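Local coordinates for acetyl-CoA hydrolase/transferase family protein (Porphyromonas gingivalis, PDB 2NVV) that probably hydrolyses acetyl-CoA or transfers coenzyme A between acyl-CoA and acetate, and binds zinc, at residues A230-E242 and V421-G433. Sequence-based numbering, arbitrary orientation.
Sequences AIGDNVAAFLVSE and VIISEWGVADLRG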
# COMPACT_ATOMS: atom_id res chain seq x y z
N ALA A 230 -16.16 -12.55 -21.56
CA ALA A 230 -15.18 -13.56 -21.20
C ALA A 230 -14.53 -13.21 -19.86
O ALA A 230 -14.54 -14.01 -18.93
CB ALA A 230 -14.11 -13.65 -22.29
N ILE A 231 -13.99 -12.00 -19.76
CA ILE A 231 -13.36 -11.54 -18.54
C ILE A 231 -14.29 -11.69 -17.34
O ILE A 231 -13.90 -12.26 -16.32
CB ILE A 231 -12.91 -10.06 -18.67
CG1 ILE A 231 -11.72 -9.96 -19.62
CG2 ILE A 231 -12.57 -9.49 -17.28
CD1 ILE A 231 -11.28 -8.56 -19.93
N GLY A 232 -15.50 -11.18 -17.46
CA GLY A 232 -16.45 -11.27 -16.36
C GLY A 232 -16.74 -12.69 -15.89
O GLY A 232 -16.91 -12.95 -14.70
N ASP A 233 -16.80 -13.63 -16.83
CA ASP A 233 -17.08 -15.02 -16.51
C ASP A 233 -15.89 -15.60 -15.78
O ASP A 233 -16.06 -16.33 -14.79
CB ASP A 233 -17.33 -15.83 -17.78
CG ASP A 233 -17.86 -17.23 -17.48
OD1 ASP A 233 -19.06 -17.35 -17.17
OD2 ASP A 233 -17.08 -18.20 -17.53
N ASN A 234 -14.70 -15.28 -16.25
CA ASN A 234 -13.50 -15.81 -15.62
C ASN A 234 -13.40 -15.38 -14.17
O ASN A 234 -13.03 -16.19 -13.31
CB ASN A 234 -12.26 -15.36 -16.38
CG ASN A 234 -12.19 -15.96 -17.76
OD1 ASN A 234 -12.80 -16.98 -18.02
ND2 ASN A 234 -11.43 -15.33 -18.65
N VAL A 235 -13.75 -14.13 -13.89
CA VAL A 235 -13.72 -13.61 -12.53
C VAL A 235 -14.67 -14.39 -11.64
O VAL A 235 -14.28 -14.88 -10.59
CB VAL A 235 -14.12 -12.13 -12.49
CG1 VAL A 235 -14.10 -11.63 -11.04
CG2 VAL A 235 -13.18 -11.31 -13.35
N ALA A 236 -15.92 -14.51 -12.08
CA ALA A 236 -16.94 -15.24 -11.32
C ALA A 236 -16.60 -16.72 -11.12
O ALA A 236 -16.77 -17.25 -10.02
CB ALA A 236 -18.27 -15.10 -12.01
N ALA A 237 -16.14 -17.39 -12.17
CA ALA A 237 -15.78 -18.80 -12.06
C ALA A 237 -14.57 -19.03 -11.15
O ALA A 237 -14.48 -20.03 -10.45
CB ALA A 237 -15.51 -19.37 -13.44
N PHE A 238 -13.63 -18.09 -11.17
CA PHE A 238 -12.44 -18.20 -10.35
C PHE A 238 -12.85 -18.14 -8.88
O PHE A 238 -12.45 -18.97 -8.06
CB PHE A 238 -11.49 -17.04 -10.67
CG PHE A 238 -10.39 -16.85 -9.65
CD1 PHE A 238 -9.40 -17.81 -9.49
CD2 PHE A 238 -10.34 -15.70 -8.87
CE1 PHE A 238 -8.39 -17.64 -8.56
CE2 PHE A 238 -9.33 -15.52 -7.94
CZ PHE A 238 -8.34 -16.49 -7.79
N LEU A 239 -13.68 -17.16 -8.56
CA LEU A 239 -14.16 -16.97 -7.21
C LEU A 239 -14.90 -18.19 -6.65
O LEU A 239 -14.59 -18.63 -5.53
CB LEU A 239 -15.02 -15.71 -7.13
CG LEU A 239 -14.32 -14.44 -6.61
CD1 LEU A 239 -12.83 -14.48 -6.87
CD2 LEU A 239 -14.95 -13.21 -7.24
N VAL A 240 -15.84 -18.77 -7.40
CA VAL A 240 -16.54 -19.94 -6.87
C VAL A 240 -15.51 -21.06 -6.69
O VAL A 240 -15.56 -21.84 -5.75
CB VAL A 240 -17.68 -20.46 -7.81
CG1 VAL A 240 -18.49 -19.31 -8.34
CG2 VAL A 240 -17.11 -21.27 -8.95
N SER A 241 -14.55 -21.11 -7.60
CA SER A 241 -13.52 -22.12 -7.58
C SER A 241 -12.64 -22.01 -6.35
O SER A 241 -12.17 -23.02 -5.81
CB SER A 241 -12.69 -22.00 -8.85
OG SER A 241 -11.55 -22.82 -8.76
N GLU A 242 -12.42 -20.78 -5.91
CA GLU A 242 -11.60 -20.50 -4.74
C GLU A 242 -12.32 -20.90 -3.47
O GLU A 242 -11.69 -21.39 -2.53
CB GLU A 242 -11.24 -19.01 -4.68
CG GLU A 242 -10.19 -18.60 -5.69
CD GLU A 242 -8.92 -19.41 -5.53
OE1 GLU A 242 -8.20 -19.22 -4.52
OE2 GLU A 242 -8.64 -20.25 -6.42
N VAL A 421 -3.91 -11.57 -8.21
CA VAL A 421 -4.48 -12.27 -9.35
C VAL A 421 -4.74 -11.34 -10.53
O VAL A 421 -5.15 -10.20 -10.35
CB VAL A 421 -5.81 -12.93 -8.98
CG1 VAL A 421 -6.33 -13.74 -10.14
CG2 VAL A 421 -5.63 -13.78 -7.73
N ILE A 422 -4.49 -11.85 -11.74
CA ILE A 422 -4.72 -11.08 -12.96
C ILE A 422 -5.62 -11.92 -13.88
O ILE A 422 -5.43 -13.13 -14.01
CB ILE A 422 -3.41 -10.75 -13.69
CG1 ILE A 422 -2.49 -9.94 -12.77
CG2 ILE A 422 -3.69 -9.94 -14.93
CD1 ILE A 422 -1.16 -9.58 -13.40
N ILE A 423 -6.59 -11.27 -14.51
CA ILE A 423 -7.51 -11.99 -15.38
C ILE A 423 -7.87 -11.27 -16.68
O ILE A 423 -8.27 -10.10 -16.68
CB ILE A 423 -8.83 -12.26 -14.62
CG1 ILE A 423 -8.55 -13.14 -13.41
CG2 ILE A 423 -9.85 -12.92 -15.54
CD1 ILE A 423 -9.73 -13.28 -12.47
N SER A 424 -7.72 -11.96 -17.81
CA SER A 424 -8.09 -11.38 -19.10
C SER A 424 -9.11 -12.35 -19.72
O SER A 424 -9.60 -13.25 -19.05
CB SER A 424 -6.87 -11.21 -20.01
OG SER A 424 -6.35 -12.45 -20.44
N GLU A 425 -9.45 -12.15 -20.98
CA GLU A 425 -10.41 -13.03 -21.63
C GLU A 425 -9.84 -14.44 -21.84
O GLU A 425 -10.60 -15.40 -22.01
CB GLU A 425 -10.85 -12.45 -22.97
CG GLU A 425 -9.77 -12.42 -24.07
CD GLU A 425 -8.82 -11.23 -24.00
OE1 GLU A 425 -8.12 -10.99 -24.99
OE2 GLU A 425 -8.76 -10.53 -22.97
N TRP A 426 -8.52 -14.54 -21.82
CA TRP A 426 -7.82 -15.80 -22.04
C TRP A 426 -7.73 -16.73 -20.84
O TRP A 426 -7.52 -17.93 -21.02
CB TRP A 426 -6.42 -15.51 -22.56
CG TRP A 426 -6.43 -14.86 -23.90
CD1 TRP A 426 -5.89 -13.66 -24.23
CD2 TRP A 426 -7.01 -15.39 -25.10
NE1 TRP A 426 -6.09 -13.40 -25.57
CE2 TRP A 426 -6.77 -14.45 -26.12
CE3 TRP A 426 -7.69 -16.57 -25.41
CZ2 TRP A 426 -7.20 -14.65 -27.43
CZ3 TRP A 426 -8.12 -16.77 -26.71
CH2 TRP A 426 -7.87 -15.82 -27.70
N GLY A 427 -7.87 -16.20 -19.64
CA GLY A 427 -7.77 -17.05 -18.46
C GLY A 427 -7.33 -16.26 -17.25
O GLY A 427 -7.22 -15.04 -17.33
N VAL A 428 -7.06 -16.95 -16.15
CA VAL A 428 -6.65 -16.26 -14.93
C VAL A 428 -5.25 -16.69 -14.47
O VAL A 428 -4.87 -17.85 -14.58
CB VAL A 428 -7.65 -16.52 -13.78
CG1 VAL A 428 -9.06 -16.58 -14.33
CG2 VAL A 428 -7.31 -17.78 -13.04
N ALA A 429 -4.50 -15.73 -13.94
CA ALA A 429 -3.15 -16.00 -13.45
C ALA A 429 -3.07 -15.72 -11.96
O ALA A 429 -3.01 -14.57 -11.55
CB ALA A 429 -2.13 -15.14 -14.20
N ASP A 430 -3.09 -16.77 -11.16
CA ASP A 430 -3.00 -16.63 -9.72
C ASP A 430 -1.52 -16.47 -9.42
O ASP A 430 -0.73 -17.39 -9.60
CB ASP A 430 -3.54 -17.88 -9.02
CG ASP A 430 -3.88 -17.63 -7.58
OD1 ASP A 430 -3.17 -16.83 -6.93
OD2 ASP A 430 -4.85 -18.24 -7.08
N LEU A 431 -1.16 -15.29 -8.95
CA LEU A 431 0.23 -14.96 -8.67
C LEU A 431 0.75 -15.34 -7.29
O LEU A 431 1.96 -15.29 -7.05
CB LEU A 431 0.43 -13.45 -8.88
CG LEU A 431 0.60 -12.90 -10.31
CD1 LEU A 431 -0.17 -13.72 -11.31
CD2 LEU A 431 0.17 -11.45 -10.33
N ARG A 432 -0.15 -15.74 -6.40
CA ARG A 432 0.25 -16.10 -5.04
C ARG A 432 1.21 -17.27 -4.92
O ARG A 432 1.06 -18.29 -5.57
CB ARG A 432 -0.99 -16.36 -4.18
CG ARG A 432 -1.79 -15.09 -3.86
CD ARG A 432 -3.14 -15.42 -3.29
NE ARG A 432 -3.96 -16.16 -4.25
CZ ARG A 432 -5.20 -16.57 -4.02
NH1 ARG A 432 -5.85 -17.23 -4.96
NH2 ARG A 432 -5.79 -16.32 -2.86
N GLY A 433 2.23 -17.09 -4.08
CA GLY A 433 3.20 -18.14 -3.86
C GLY A 433 4.20 -18.33 -4.98
O GLY A 433 4.91 -19.34 -5.00
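Phe-238 reaches from helix 230-242 onto the hairpin of strands 421-424 and 427-430. Its CG stands anti to the backbone N (chi1 166°), which sends the ring toward the sheet. Val-421 CG1 lies over one ring face, and Val-421 CG2 is 3.8 Å from Phe-238 CZ. Val-428 CG2 and Ile-423 CD1 approach obliquely. Ile-423 also lies under the helix: its CD1 is 4.1 Å from Val-235 CG2, and its CG2 touches Asn-234 CB. Phe-238, Val-421, Ile-423 and Val-235 are buried; Val-428 marks the more open margin.

Both ends are polar. The hairpin turn is the more open, with Ala-230, Asn-234 and Glu-425 partly exposed. Asn-234 ND2 donates to Ser-424 O at 2.8 Å, within the amide plane, and weakly to Glu-425 O. Ala-230 CB rests on Glu-425 CB.

At the far end, Arg-432 holds Asp-430 side-on, with NE to OD1 and NH1 to OD2. NH1 also meets Glu-242 OE1 at 3.1 Å, from above the carboxylate plane. This salt-bridge network probably offsets the repulsion between the acids. Glu-242 also pairs with Arg-247, and Phe-116 of the second subunit makes a cation-pi contact with Arg-432.

This is helix-on-sheet packing of an alpha/beta domain. The helix also touches strand 389-392 and helix 261-272, where Ile-231 meets Val-262, predicted to bind CoA. Helix 436-446 packs on the opposite face of the hairpin through Ile-422 and Ala-429.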